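Lipid II:glycine glycyltransferase (Staphylococcus aureus, PDB 6SNR) probably catalyses addition of the first glycine of the pentaglycine cross-bridge, carried by glycyl-tRNA, to the lysine side chain of the membrane-bound peptidoglycan precursor lipid II. Local coordinates at residues L23-K28 with C70-G75; A30-L35 with E214-A219; L175-T180 with D329-H334. All coordinates share one frame; numbering follows the deposited sequence.

How the interactions relate
From the N terminus, interaction 1 closes the first loop, bringing 23-28 back against 70-75 after the strands 39-47 and 50-61. Interaction 2 starts inside that loop, on helix 27-33, and reaches out to 214-219, so the two cross. They also touch: K28 NZ probably hydrogen-bonds A219 O at 3.0 Å. Interaction 3 opens at 175-180, after interaction 1 has closed and before interaction 2 does; it therefore follows the first in series and crosses the second, and its loop holds the long helices 235-262 and 267-297. Interaction 1 belongs to the sheet containing strand 68-78, interaction 3 flanks the sheet containing 226-233, and interaction 2 ties helices of the two parts together.

Interaction 1: residues L23-K28 with C70-G75; sequences LLQLTK and CYISRG
L24 and Q25, in a short 3-10 turn just ahead of helix 27-33, press against the turn formed by I72, S73, R74 and G75. The close part of the contact lies along the backbone of that turn. Q25 CG sits 3.3 Å from S73 O and 3.5 Å from R74 O, and the chain then bends at chi2 (-73°), which puts Q25 CD 3.7 Å from G75 N. Beside it S73 OG approaches L24 O at 3.1 Å and may donate to it, although the same proton has another acceptor within reach. S73 CB lies over one face of the Y71 ring, 3.3 Å from its plane and offset toward the rim.

The other side is looser and largely aliphatic. L24, which remains partly exposed, runs alongside R74 in the same direction, with L24 CD1 3.9 Å from R74 CG. R74 bends at chi2 (-80°), and its guanidinium leads away from L24 to P144 O, while R74 N is bound by D108.

I72 to G75 form a type II beta turn, closed by G75 N to I72 O at 3.1 Å. This turn interrupts strand 68-78 of a mixed beta-sheet, and the preceding residues pair with strand 102-107 and with strand 50-61, a setting consistent with the acetyltransferase-like fold of the FemABX family.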
ATOM      1  N   LEU A  23      -3.583  -1.852 -10.413  1.00 15.00           N
ATOM      2  CA  LEU A  23      -2.141  -2.012 -10.572  1.00 15.25           C
ATOM      3  C   LEU A  23      -1.755  -3.287 -11.392  1.00 15.60           C
ATOM      4  O   LEU A  23      -0.829  -3.253 -12.225  1.00 14.74           O
ATOM      5  CB  LEU A  23      -1.488  -2.082  -9.190  1.00 16.67           C
ATOM      6  CG  LEU A  23      -0.017  -2.333  -9.086  1.00 15.97           C
ATOM      7  CD1 LEU A  23       0.740  -1.149  -9.678  1.00 18.16           C
ATOM      8  CD2 LEU A  23       0.413  -2.647  -7.638  1.00 16.53           C
ATOM      9  N   LEU A  24      -2.425  -4.414 -11.136  1.00 14.34           N
ATOM     10  CA  LEU A  24      -2.008  -5.681 -11.715  1.00 15.77           C
ATOM     11  C   LEU A  24      -2.366  -5.806 -13.213  1.00 15.66           C
ATOM     12  O   LEU A  24      -1.964  -6.791 -13.821  1.00 16.75           O
ATOM     13  CB  LEU A  24      -2.590  -6.853 -10.893  1.00 18.15           C
ATOM     14  CG  LEU A  24      -2.253  -6.946  -9.415  1.00 19.64           C
ATOM     15  CD1 LEU A  24      -2.496  -8.353  -8.833  1.00 19.36           C
ATOM     16  CD2 LEU A  24      -0.979  -6.309  -8.923  1.00 21.07           C
ATOM     17  N   GLN A  25      -3.047  -4.789 -13.779  1.00 15.58           N
ATOM     18  CA  GLN A  25      -3.327  -4.696 -15.209  1.00 14.28           C
ATOM     19  C   GLN A  25      -2.435  -3.696 -15.958  1.00 15.33           C
ATOM     20  O   GLN A  25      -2.622  -3.500 -17.173  1.00 16.00           O
ATOM     21  CB  GLN A  25      -4.781  -4.443 -15.481  1.00 14.22           C
ATOM     22  CG  GLN A  25      -5.679  -5.647 -15.168  1.00 14.00           C
ATOM     23  CD  GLN A  25      -5.479  -6.730 -16.229  1.00 14.14           C
ATOM     24  OE1 GLN A  25      -4.840  -7.819 -16.019  1.00 16.75           O
ATOM     25  NE2 GLN A  25      -5.944  -6.406 -17.352  1.00 13.38           N
ATOM     26  N   LEU A  26      -1.516  -3.058 -15.254  1.00 15.76           N
ATOM     27  CA  LEU A  26      -0.588  -2.098 -15.911  1.00 14.93           C
ATOM     28  C   LEU A  26       0.525  -2.810 -16.645  1.00 14.34           C
ATOM     29  O   LEU A  26       1.065  -3.827 -16.193  1.00 15.59           O
ATOM     30  CB  LEU A  26       0.026  -1.113 -14.883  1.00 16.08           C
ATOM     31  CG  LEU A  26      -0.973  -0.225 -14.140  1.00 16.83           C
ATOM     32  CD1 LEU A  26      -0.206   0.682 -13.173  1.00 17.20           C
ATOM     33  CD2 LEU A  26      -1.775   0.607 -15.123  1.00 17.57           C
ATOM     34  N   THR A  27       0.963  -2.204 -17.763  1.00 15.80           N
ATOM     35  CA  THR A  27       2.019  -2.790 -18.514  1.00 15.20           C
ATOM     36  C   THR A  27       3.349  -2.958 -17.761  1.00 16.07           C
ATOM     37  O   THR A  27       4.048  -3.932 -17.953  1.00 17.70           O
ATOM     38  CB  THR A  27       2.255  -2.094 -19.887  1.00 16.47           C
ATOM     39  OG1 THR A  27       2.816  -0.779 -19.683  1.00 18.15           O
ATOM     40  CG2 THR A  27       1.016  -1.995 -20.707  1.00 16.00           C
ATOM     41  N   LYS A  28       3.704  -1.993 -16.886  1.00 15.95           N
ATOM     42  CA  LYS A  28       4.943  -2.110 -16.139  1.00 17.03           C
ATOM     43  C   LYS A  28       4.839  -3.170 -15.021  1.00 15.94           C
ATOM     44  O   LYS A  28       5.853  -3.707 -14.607  1.00 17.38           O
ATOM     45  CB  LYS A  28       5.351  -0.753 -15.544  1.00 18.44           C
ATOM     46  CG  LYS A  28       5.655   0.305 -16.560  1.00 21.66           C
ATOM     47  CD  LYS A  28       6.836  -0.048 -17.419  1.00 23.50           C
ATOM     48  CE  LYS A  28       7.376   1.227 -18.079  1.00 24.92           C
ATOM     49  NZ  LYS A  28       7.779   2.279 -17.078  1.00 28.74           N
ATOM     50  N   CYS A  70      -3.480 -19.043 -18.592  1.00 15.64           N
ATOM     51  CA  CYS A  70      -3.769 -17.640 -18.946  1.00 16.58           C
ATOM     52  C   CYS A  70      -4.356 -16.959 -17.728  1.00 16.14           C
ATOM     53  O   CYS A  70      -5.489 -17.246 -17.319  1.00 17.29           O
ATOM     54  CB  CYS A  70      -4.746 -17.546 -20.127  1.00 16.65           C
ATOM     55  SG  CYS A  70      -5.157 -15.852 -20.610  1.00 17.57           S
ATOM     56  N   TYR A  71      -3.610 -16.022 -17.130  1.00 15.37           N
ATOM     57  CA  TYR A  71      -4.096 -15.349 -15.939  1.00 14.26           C
ATOM     58  C   TYR A  71      -4.222 -13.849 -16.207  1.00 14.24           C
ATOM     59  O   TYR A  71      -3.204 -13.184 -16.501  1.00 14.85           O
ATOM     60  CB  TYR A  71      -3.158 -15.634 -14.775  1.00 14.09           C
ATOM     61  CG  TYR A  71      -3.514 -14.974 -13.449  1.00 14.25           C
ATOM     62  CD1 TYR A  71      -4.835 -14.736 -13.070  1.00 14.71           C
ATOM     63  CD2 TYR A  71      -2.487 -14.504 -12.625  1.00 15.00           C
ATOM     64  CE1 TYR A  71      -5.148 -14.077 -11.874  1.00 17.05           C
ATOM     65  CE2 TYR A  71      -2.788 -13.851 -11.422  1.00 16.91           C
ATOM     66  CZ  TYR A  71      -4.112 -13.670 -11.053  1.00 17.30           C
ATOM     67  OH  TYR A  71      -4.381 -12.975  -9.868  1.00 17.64           O
ATOM     68  N   ILE A  72      -5.437 -13.367 -16.129  1.00 13.52           N
ATOM     69  CA  ILE A  72      -5.792 -11.946 -16.344  1.00 13.62           C
ATOM     70  C   ILE A  72      -5.916 -11.333 -14.961  1.00 14.97           C
ATOM     71  O   ILE A  72      -7.016 -11.199 -14.421  1.00 15.65           O
ATOM     72  CB  ILE A  72      -7.065 -11.743 -17.182  1.00 14.95           C
ATOM     73  CG1 ILE A  72      -6.985 -12.563 -18.494  1.00 15.14           C
ATOM     74  CG2 ILE A  72      -7.308 -10.252 -17.473  1.00 16.61           C
ATOM     75  CD1 ILE A  72      -8.125 -12.387 -19.462  1.00 15.23           C
ATOM     76  N   SER A  73      -4.767 -10.971 -14.395  1.00 14.71           N
ATOM     77  CA  SER A  73      -4.696 -10.620 -12.927  1.00 15.15           C
ATOM     78  C   SER A  73      -5.336  -9.256 -12.677  1.00 14.53           C
ATOM     79  O   SER A  73      -4.870  -8.198 -13.171  1.00 13.44           O
ATOM     80  CB  SER A  73      -3.229 -10.625 -12.435  1.00 16.76           C
ATOM     81  OG  SER A  73      -2.354  -9.785 -13.226  1.00 18.68           O
ATOM     82  N   ARG A  74      -6.446  -9.258 -11.920  1.00 13.71           N
ATOM     83  CA  ARG A  74      -7.292  -8.084 -11.695  1.00 15.58           C
ATOM     84  C   ARG A  74      -7.895  -7.454 -12.977  1.00 15.24           C
ATOM     85  O   ARG A  74      -8.287  -6.308 -12.997  1.00 16.65           O
ATOM     86  CB  ARG A  74      -6.560  -7.037 -10.837  1.00 15.54           C
ATOM     87  CG  ARG A  74      -6.287  -7.523  -9.405  1.00 17.33           C
ATOM     88  CD  ARG A  74      -7.520  -7.372  -8.596  1.00 17.04           C
ATOM     89  NE  ARG A  74      -7.316  -7.674  -7.166  1.00 17.85           N
ATOM     90  CZ  ARG A  74      -7.981  -8.593  -6.466  1.00 17.79           C
ATOM     91  NH1 ARG A  74      -8.876  -9.386  -7.041  1.00 17.66           N
ATOM     92  NH2 ARG A  74      -7.726  -8.657  -5.133  1.00 17.95           N
ATOM     93  N   GLY A  75      -8.034  -8.273 -14.020  1.00 15.66           N
ATOM     94  CA  GLY A  75      -8.869  -7.951 -15.186  1.00 15.75           C
ATOM     95  C   GLY A  75     -10.036  -8.902 -15.277  1.00 17.28           C
ATOM     96  O   GLY A  75     -10.252  -9.692 -14.338  1.00 16.48           O
TER

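Interaction 2: residues A30-L35 with E214-A219; sequences AETKKL and ENIYDA
N215 on helix 210-220 and T32 of helix 27-33 make the direct polar link. N215 ND2 donates to T32 O at 2.9 Å with a nearly straight N-H...O angle of 163°, meeting a lone pair in the carbonyl plane, and the acceptor lies in the plane of the amide. The first torsion of N215 (chi1 -180°) sets CG anti to the backbone N, out from helix 210-220 toward T32. The other end of the amide, OD1, accepts from a water at 2.8 Å; this water also donates to E31 O at 2.8 Å and weakly accepts from L35 N.

Around this polar core the packing is mostly nonpolar. T32 CG2 rests 3.8 Å from A219 CB and 3.9 Å from I216 CA, while L35 CD2 lies against the N215 carboxamide, 3.9 Å from N215 CG.

Further out, T32 OG1 bonds back to W29 O, which helps fix the methyl toward the neighbouring helix. E31 and K34 join in a salt bridge within their own turn, and D218 pairs with R186. Residues 30-35 and 214-219 are thus joined by a neutral carboxamide whose donor and acceptor ends are both engaged, which should fix its flip state without any charge pairing between these two segments.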
ATOM      1  N   ALA A  30       3.313  -6.071 -15.630  1.00 17.59           N
ATOM      2  CA  ALA A  30       3.735  -7.239 -16.447  1.00 19.82           C
ATOM      3  C   ALA A  30       5.224  -7.335 -16.594  1.00 18.99           C
ATOM      4  O   ALA A  30       5.791  -8.431 -16.521  1.00 20.46           O
ATOM      5  CB  ALA A  30       3.051  -7.224 -17.805  1.00 20.69           C
ATOM      6  N   GLU A  31       5.915  -6.194 -16.695  1.00 19.01           N
ATOM      7  CA  GLU A  31       7.363  -6.245 -16.767  1.00 19.99           C
ATOM      8  C   GLU A  31       7.965  -6.937 -15.551  1.00 19.86           C
ATOM      9  O   GLU A  31       8.921  -7.687 -15.688  1.00 22.05           O
ATOM     10  CB  GLU A  31       7.993  -4.847 -16.922  1.00 22.15           C
ATOM     11  CG  GLU A  31       7.689  -4.198 -18.239  1.00 27.10           C
ATOM     12  CD  GLU A  31       8.510  -4.744 -19.385  1.00 30.72           C
ATOM     13  OE1 GLU A  31       9.539  -5.414 -19.148  1.00 33.15           O
ATOM     14  OE2 GLU A  31       8.096  -4.497 -20.535  1.00 38.70           O
ATOM     15  N   THR A  32       7.386  -6.723 -14.360  1.00 18.65           N
ATOM     16  CA  THR A  32       7.917  -7.313 -13.124  1.00 18.82           C
ATOM     17  C   THR A  32       7.743  -8.820 -13.072  1.00 19.94           C
ATOM     18  O   THR A  32       8.451  -9.519 -12.364  1.00 22.08           O
ATOM     19  CB  THR A  32       7.297  -6.723 -11.838  1.00 19.72           C
ATOM     20  OG1 THR A  32       5.991  -7.295 -11.622  1.00 20.73           O
ATOM     21  CG2 THR A  32       7.231  -5.254 -11.871  1.00 20.18           C
ATOM     22  N   LYS A  33       6.780  -9.329 -13.821  1.00 18.51           N
ATOM     23  CA  LYS A  33       6.499 -10.746 -13.764  1.00 19.97           C
ATOM     24  C   LYS A  33       7.341 -11.578 -14.739  1.00 21.64           C
ATOM     25  O   LYS A  33       7.292 -12.816 -14.694  1.00 19.89           O
ATOM     26  CB  LYS A  33       5.010 -10.979 -13.995  1.00 19.88           C
ATOM     27  CG  LYS A  33       4.138 -10.357 -12.904  1.00 20.94           C
ATOM     28  CD  LYS A  33       4.300 -11.065 -11.558  1.00 24.85           C
ATOM     29  CE  LYS A  33       3.397 -10.462 -10.495  1.00 28.90           C
ATOM     30  NZ  LYS A  33       3.456 -11.252  -9.228  1.00 32.33           N
ATOM     31  N   LYS A  34       8.116 -10.917 -15.588  1.00 22.40           N
ATOM     32  CA  LYS A  34       9.013 -11.643 -16.484  1.00 23.79           C
ATOM     33  C   LYS A  34       9.969 -12.503 -15.666  1.00 23.79           C
ATOM     34  O   LYS A  34      10.276 -13.614 -16.056  1.00 26.13           O
ATOM     35  CB  LYS A  34       9.786 -10.693 -17.421  1.00 23.34           C
ATOM     36  CG  LYS A  34       8.942 -10.021 -18.485  1.00 23.89           C
ATOM     37  CD  LYS A  34       9.792  -9.015 -19.266  1.00 27.09           C
ATOM     38  CE  LYS A  34       9.053  -8.441 -20.457  1.00 32.29           C
ATOM     39  NZ  LYS A  34       9.947  -7.504 -21.227  1.00 36.24           N
ATOM     40  N   LEU A  35      10.397 -11.989 -14.522  1.00 24.15           N
ATOM     41  CA  LEU A  35      11.415 -12.621 -13.693  1.00 28.45           C
ATOM     42  C   LEU A  35      10.944 -13.967 -13.173  1.00 27.56           C
ATOM     43  O   LEU A  35      11.772 -14.841 -12.876  1.00 31.23           O
ATOM     44  CB  LEU A  35      11.783 -11.689 -12.525  1.00 30.22           C
ATOM     45  CG  LEU A  35      13.011 -12.039 -11.688  1.00 33.52           C
ATOM     46  CD1 LEU A  35      14.262 -11.912 -12.540  1.00 33.58           C
ATOM     47  CD2 LEU A  35      13.104 -11.110 -10.482  1.00 34.92           C
ATOM     48  N   GLU A 214      13.980  -4.345  -6.114  1.00 22.85           N
ATOM     49  CA  GLU A 214      14.455  -3.578  -7.227  1.00 24.51           C
ATOM     50  C   GLU A 214      13.628  -3.875  -8.508  1.00 22.17           C
ATOM     51  O   GLU A 214      13.342  -2.974  -9.248  1.00 21.77           O
ATOM     52  CB  GLU A 214      15.953  -3.859  -7.443  1.00 27.80           C
ATOM     53  CG  GLU A 214      16.832  -3.044  -6.495  1.00 29.20           C
ATOM     54  CD  GLU A 214      18.297  -3.438  -6.547  1.00 34.67           C
ATOM     55  OE1 GLU A 214      18.615  -4.568  -6.986  1.00 32.72           O
ATOM     56  OE2 GLU A 214      19.120  -2.620  -6.096  1.00 33.68           O
ATOM     57  N   ASN A 215      13.239  -5.117  -8.679  1.00 23.65           N
ATOM     58  CA  ASN A 215      12.472  -5.556  -9.859  1.00 23.83           C
ATOM     59  C   ASN A 215      11.124  -4.844  -9.925  1.00 25.17           C
ATOM     60  O   ASN A 215      10.734  -4.293 -10.943  1.00 28.73           O
ATOM     61  CB  ASN A 215      12.244  -7.040  -9.752  1.00 23.44           C
ATOM     62  CG  ASN A 215      11.467  -7.604 -10.924  1.00 24.48           C
ATOM     63  OD1 ASN A 215      11.900  -7.475 -12.064  1.00 25.97           O
ATOM     64  ND2 ASN A 215      10.350  -8.267 -10.640  1.00 26.04           N
ATOM     65  N   ILE A 216      10.465  -4.778  -8.790  1.00 24.55           N
ATOM     66  CA  ILE A 216       9.206  -4.007  -8.735  1.00 25.68           C
ATOM     67  C   ILE A 216       9.431  -2.489  -8.874  1.00 25.84           C
ATOM     68  O   ILE A 216       8.798  -1.755  -9.679  1.00 25.38           O
ATOM     69  CB  ILE A 216       8.392  -4.407  -7.472  1.00 30.91           C
ATOM     70  CG1 ILE A 216       9.168  -4.231  -6.170  1.00 36.36           C
ATOM     71  CG2 ILE A 216       7.975  -5.870  -7.510  1.00 32.04           C
ATOM     72  CD1 ILE A 216       8.462  -4.814  -4.962  1.00 38.12           C
ATOM     73  N   TYR A 217      10.367  -1.953  -8.112  1.00 21.57           N
ATOM     74  CA  TYR A 217      10.563  -0.537  -8.131  1.00 22.95           C
ATOM     75  C   TYR A 217      10.970   0.059  -9.489  1.00 24.60           C
ATOM     76  O   TYR A 217      10.427   1.093  -9.921  1.00 27.20           O
ATOM     77  CB  TYR A 217      11.578  -0.184  -7.018  1.00 22.85           C
ATOM     78  CG  TYR A 217      11.819   1.295  -6.798  1.00 24.65           C
ATOM     79  CD1 TYR A 217      11.037   2.034  -5.904  1.00 24.04           C
ATOM     80  CD2 TYR A 217      12.845   1.953  -7.436  1.00 27.14           C
ATOM     81  CE1 TYR A 217      11.266   3.391  -5.699  1.00 25.36           C
ATOM     82  CE2 TYR A 217      13.096   3.305  -7.228  1.00 28.08           C
ATOM     83  CZ  TYR A 217      12.307   4.030  -6.341  1.00 26.62           C
ATOM     84  OH  TYR A 217      12.553   5.375  -6.109  1.00 26.14           O
ATOM     85  N   ASP A 218      11.932  -0.579 -10.156  1.00 25.54           N
ATOM     86  CA  ASP A 218      12.495  -0.091 -11.395  1.00 25.59           C
ATOM     87  C   ASP A 218      11.487  -0.030 -12.541  1.00 26.80           C
ATOM     88  O   ASP A 218      11.621   0.782 -13.451  1.00 32.32           O
ATOM     89  CB  ASP A 218      13.645  -1.002 -11.845  1.00 25.82           C
ATOM     90  CG  ASP A 218      14.893  -0.892 -10.979  1.00 30.14           C
ATOM     91  OD1 ASP A 218      15.020   0.042 -10.158  1.00 29.79           O
ATOM     92  OD2 ASP A 218      15.754  -1.788 -11.119  1.00 31.96           O
ATOM     93  N   ALA A 219      10.507  -0.932 -12.554  1.00 25.86           N
ATOM     94  CA  ALA A 219       9.490  -0.878 -13.610  1.00 24.44           C
ATOM     95  C   ALA A 219       8.549   0.300 -13.473  1.00 22.75           C
ATOM     96  O   ALA A 219       8.181   0.964 -14.440  1.00 22.26           O
ATOM     97  CB  ALA A 219       8.683  -2.171 -13.615  1.00 25.29           C
TER
HETATM   98  O   HOH W   1      10.970  -8.920 -14.327  1.00 25.59           O

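Interaction 3: residues L175-T180 with D329-H334; sequences LKRGTT and DFLPNH
R177 and F330 mark the closest backbone approach, CA to CA 5.7 Å, where the chain leaves helix 165-177 through G178 at a positive phi of 120° and faces the 3-10 turn that leads through L331 into helix 332-347.

The guanidinium of R177 grips one backbone oxygen side-on with two nitrogens. NE lies 3.1 Å from D329 O, nearly in line with the carbonyl, and NH1 lies 2.8 Å from D329 O at an N-H...O angle of 146°; both bonds converge on D329 O, which sits at the guanidinium edge, near its plane. The chain of R177 is kinked at chi2 (-117°, away from a staggered position) and again at chi3, which curls the head round to the carbonyl. The D329 carboxylate does not contact the guanidinium, with OD2 5.1 Å from R177 NH1, but may favour the cation electrostatically. L331 CD1 packs obliquely against the guanidinium.

The F330 ring reaches back to the helix end, its CE2 coming within 3.1 Å of R177 O. F330 CB is met by T179 CG2 at 3.9 Å, the two side chains crossing at a slant. A water joins the pair as well: it lies 2.6 Å from T179 OG1 and 2.8 Å from F330 O, to which it can donate, although it has more acceptors in reach than protons. T179 OG1 is further bonded to H335 ND1.

Around this surface contact, T179 also packs on V231 and L304, and F330 on L233, so strands 226-233 and 302-312 pack against the contact. L331 lies against L173 and A174 of helix 165-177, while G178 O is bound by N238 at the start of helix 235-262.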
ATOM      1  N   LEU A 175       3.853  12.342  15.151  1.00 23.69           N
ATOM      2  CA  LEU A 175       4.095  13.606  14.452  1.00 27.18           C
ATOM      3  C   LEU A 175       4.955  14.531  15.295  1.00 30.00           C
ATOM      4  O   LEU A 175       5.670  15.342  14.746  1.00 31.57           O
ATOM      5  CB  LEU A 175       2.777  14.311  14.129  1.00 30.14           C
ATOM      6  CG  LEU A 175       1.859  13.621  13.125  1.00 32.33           C
ATOM      7  CD1 LEU A 175       0.459  14.248  13.040  1.00 31.38           C
ATOM      8  CD2 LEU A 175       2.573  13.610  11.779  1.00 32.29           C
ATOM      9  N   LYS A 176       4.896  14.358  16.617  1.00 28.62           N
ATOM     10  CA  LYS A 176       5.626  15.237  17.563  1.00 33.55           C
ATOM     11  C   LYS A 176       6.981  14.713  18.026  1.00 29.91           C
ATOM     12  O   LYS A 176       7.830  15.515  18.417  1.00 29.04           O
ATOM     13  CB  LYS A 176       4.777  15.503  18.815  1.00 37.17           C
ATOM     14  CG  LYS A 176       3.503  16.306  18.578  1.00 44.24           C
ATOM     15  CD  LYS A 176       2.437  15.990  19.624  1.00 48.02           C
ATOM     16  CE  LYS A 176       2.757  16.591  20.986  1.00 48.44           C
ATOM     17  NZ  LYS A 176       2.344  18.029  21.034  1.00 52.15           N
ATOM     18  N   ARG A 177       7.203  13.403  18.034  1.00 28.27           N
ATOM     19  CA  ARG A 177       8.303  12.834  18.857  1.00 27.80           C
ATOM     20  C   ARG A 177       9.701  13.002  18.276  1.00 27.40           C
ATOM     21  O   ARG A 177      10.697  12.885  19.002  1.00 27.95           O
ATOM     22  CB  ARG A 177       8.011  11.392  19.304  1.00 31.53           C
ATOM     23  CG  ARG A 177       6.751  11.304  20.163  1.00 35.24           C
ATOM     24  CD  ARG A 177       6.849  10.842  21.600  1.00 40.78           C
ATOM     25  NE  ARG A 177       6.614   9.409  21.695  1.00 42.72           N
ATOM     26  CZ  ARG A 177       5.963   8.748  22.668  1.00 39.17           C
ATOM     27  NH1 ARG A 177       5.876   7.424  22.562  1.00 38.50           N
ATOM     28  NH2 ARG A 177       5.389   9.345  23.721  1.00 42.17           N
ATOM     29  N   GLY A 178       9.813  13.287  16.982  1.00 25.84           N
ATOM     30  CA  GLY A 178      11.107  13.678  16.407  1.00 25.71           C
ATOM     31  C   GLY A 178      11.680  12.813  15.289  1.00 28.79           C
ATOM     32  O   GLY A 178      12.867  12.780  15.107  1.00 29.10           O
ATOM     33  N   THR A 179      10.843  12.115  14.525  1.00 27.05           N
ATOM     34  CA  THR A 179      11.340  11.480  13.274  1.00 25.14           C
ATOM     35  C   THR A 179      10.952  12.336  12.059  1.00 25.77           C
ATOM     36  O   THR A 179      10.084  13.182  12.156  1.00 26.38           O
ATOM     37  CB  THR A 179      10.755  10.048  13.071  1.00 22.93           C
ATOM     38  OG1 THR A 179       9.321  10.062  13.166  1.00 23.00           O
ATOM     39  CG2 THR A 179      11.335   9.057  14.090  1.00 25.26           C
ATOM     40  N   THR A 180      11.587  12.080  10.910  1.00 23.79           N
ATOM     41  CA  THR A 180      11.176  12.658   9.632  1.00 24.59           C
ATOM     42  C   THR A 180      10.894  11.516   8.646  1.00 24.35           C
ATOM     43  O   THR A 180      11.510  10.426   8.723  1.00 26.19           O
ATOM     44  CB  THR A 180      12.261  13.567   9.016  1.00 28.80           C
ATOM     45  OG1 THR A 180      13.483  12.846   8.912  1.00 31.70           O
ATOM     46  CG2 THR A 180      12.512  14.777   9.907  1.00 28.85           C
ATOM     47  N   ASP A 329       9.591   3.603  20.505  1.00 31.77           N
ATOM     48  CA  ASP A 329       8.831   4.683  21.160  1.00 31.66           C
ATOM     49  C   ASP A 329       8.680   5.960  20.336  1.00 27.90           C
ATOM     50  O   ASP A 329       7.846   6.801  20.643  1.00 27.36           O
ATOM     51  CB  ASP A 329       9.453   5.022  22.534  1.00 36.37           C
ATOM     52  CG  ASP A 329       9.048   4.055  23.622  1.00 42.23           C
ATOM     53  OD1 ASP A 329       8.518   2.965  23.304  1.00 49.75           O
ATOM     54  OD2 ASP A 329       9.261   4.396  24.819  1.00 52.01           O
ATOM     55  N   PHE A 330       9.429   6.091  19.241  1.00 26.43           N
ATOM     56  CA  PHE A 330       9.234   7.194  18.341  1.00 25.98           C
ATOM     57  C   PHE A 330       8.068   6.932  17.384  1.00 23.73           C
ATOM     58  O   PHE A 330       7.738   7.798  16.617  1.00 25.47           O
ATOM     59  CB  PHE A 330      10.517   7.428  17.533  1.00 27.44           C
ATOM     60  CG  PHE A 330      11.548   8.243  18.268  1.00 28.03           C
ATOM     61  CD1 PHE A 330      12.370   7.649  19.206  1.00 29.70           C
ATOM     62  CD2 PHE A 330      11.645   9.614  18.047  1.00 29.05           C
ATOM     63  CE1 PHE A 330      13.300   8.413  19.908  1.00 29.25           C
ATOM     64  CE2 PHE A 330      12.574  10.379  18.742  1.00 29.12           C
ATOM     65  CZ  PHE A 330      13.409   9.758  19.662  1.00 30.78           C
ATOM     66  N   LEU A 331       7.474   5.748  17.459  1.00 22.89           N
ATOM     67  CA  LEU A 331       6.309   5.366  16.624  1.00 22.56           C
ATOM     68  C   LEU A 331       6.532   5.656  15.142  1.00 21.59           C
ATOM     69  O   LEU A 331       5.685   6.268  14.483  1.00 21.53           O
ATOM     70  CB  LEU A 331       5.039   6.039  17.125  1.00 23.84           C
ATOM     71  CG  LEU A 331       4.791   5.767  18.627  1.00 27.33           C
ATOM     72  CD1 LEU A 331       3.859   6.823  19.191  1.00 29.49           C
ATOM     73  CD2 LEU A 331       4.258   4.358  18.827  1.00 29.09           C
ATOM     74  N   PRO A 332       7.675   5.213  14.598  1.00 20.87           N
ATOM     75  CA  PRO A 332       7.985   5.512  13.191  1.00 20.44           C
ATOM     76  C   PRO A 332       6.970   4.987  12.173  1.00 18.56           C
ATOM     77  O   PRO A 332       6.702   5.714  11.220  1.00 20.70           O
ATOM     78  CB  PRO A 332       9.357   4.894  12.996  1.00 21.56           C
ATOM     79  CG  PRO A 332       9.340   3.731  13.909  1.00 20.63           C
ATOM     80  CD  PRO A 332       8.633   4.243  15.158  1.00 22.10           C
ATOM     81  N   ASN A 333       6.421   3.793  12.378  1.00 21.54           N
ATOM     82  CA  ASN A 333       5.413   3.231  11.436  1.00 21.08           C
ATOM     83  C   ASN A 333       4.155   4.084  11.380  1.00 21.66           C
ATOM     84  O   ASN A 333       3.558   4.259  10.328  1.00 19.80           O
ATOM     85  CB  ASN A 333       5.052   1.794  11.820  1.00 23.27           C
ATOM     86  CG  ASN A 333       6.245   0.842  11.702  1.00 28.65           C
ATOM     87  OD1 ASN A 333       6.590   0.119  12.632  1.00 36.42           O
ATOM     88  ND2 ASN A 333       6.865   0.838  10.553  1.00 28.45           N
ATOM     89  N   HIS A 334       3.751   4.667  12.511  1.00 19.21           N
ATOM     90  CA  HIS A 334       2.556   5.517  12.531  1.00 18.20           C
ATOM     91  C   HIS A 334       2.778   6.827  11.807  1.00 18.40           C
ATOM     92  O   HIS A 334       1.891   7.303  11.071  1.00 19.47           O
ATOM     93  CB  HIS A 334       2.147   5.815  14.000  1.00 18.91           C
ATOM     94  CG  HIS A 334       1.766   4.598  14.766  1.00 19.11           C
ATOM     95  ND1 HIS A 334       2.695   3.704  15.252  1.00 21.50           N
ATOM     96  CD2 HIS A 334       0.560   4.103  15.113  1.00 21.09           C
ATOM     97  CE1 HIS A 334       2.071   2.725  15.874  1.00 21.83           C
ATOM     98  NE2 HIS A 334       0.773   2.952  15.806  1.00 22.74           N
TER
HETATM   99  O   HOH W   2       8.362  10.290  15.569  1.00 25.53           O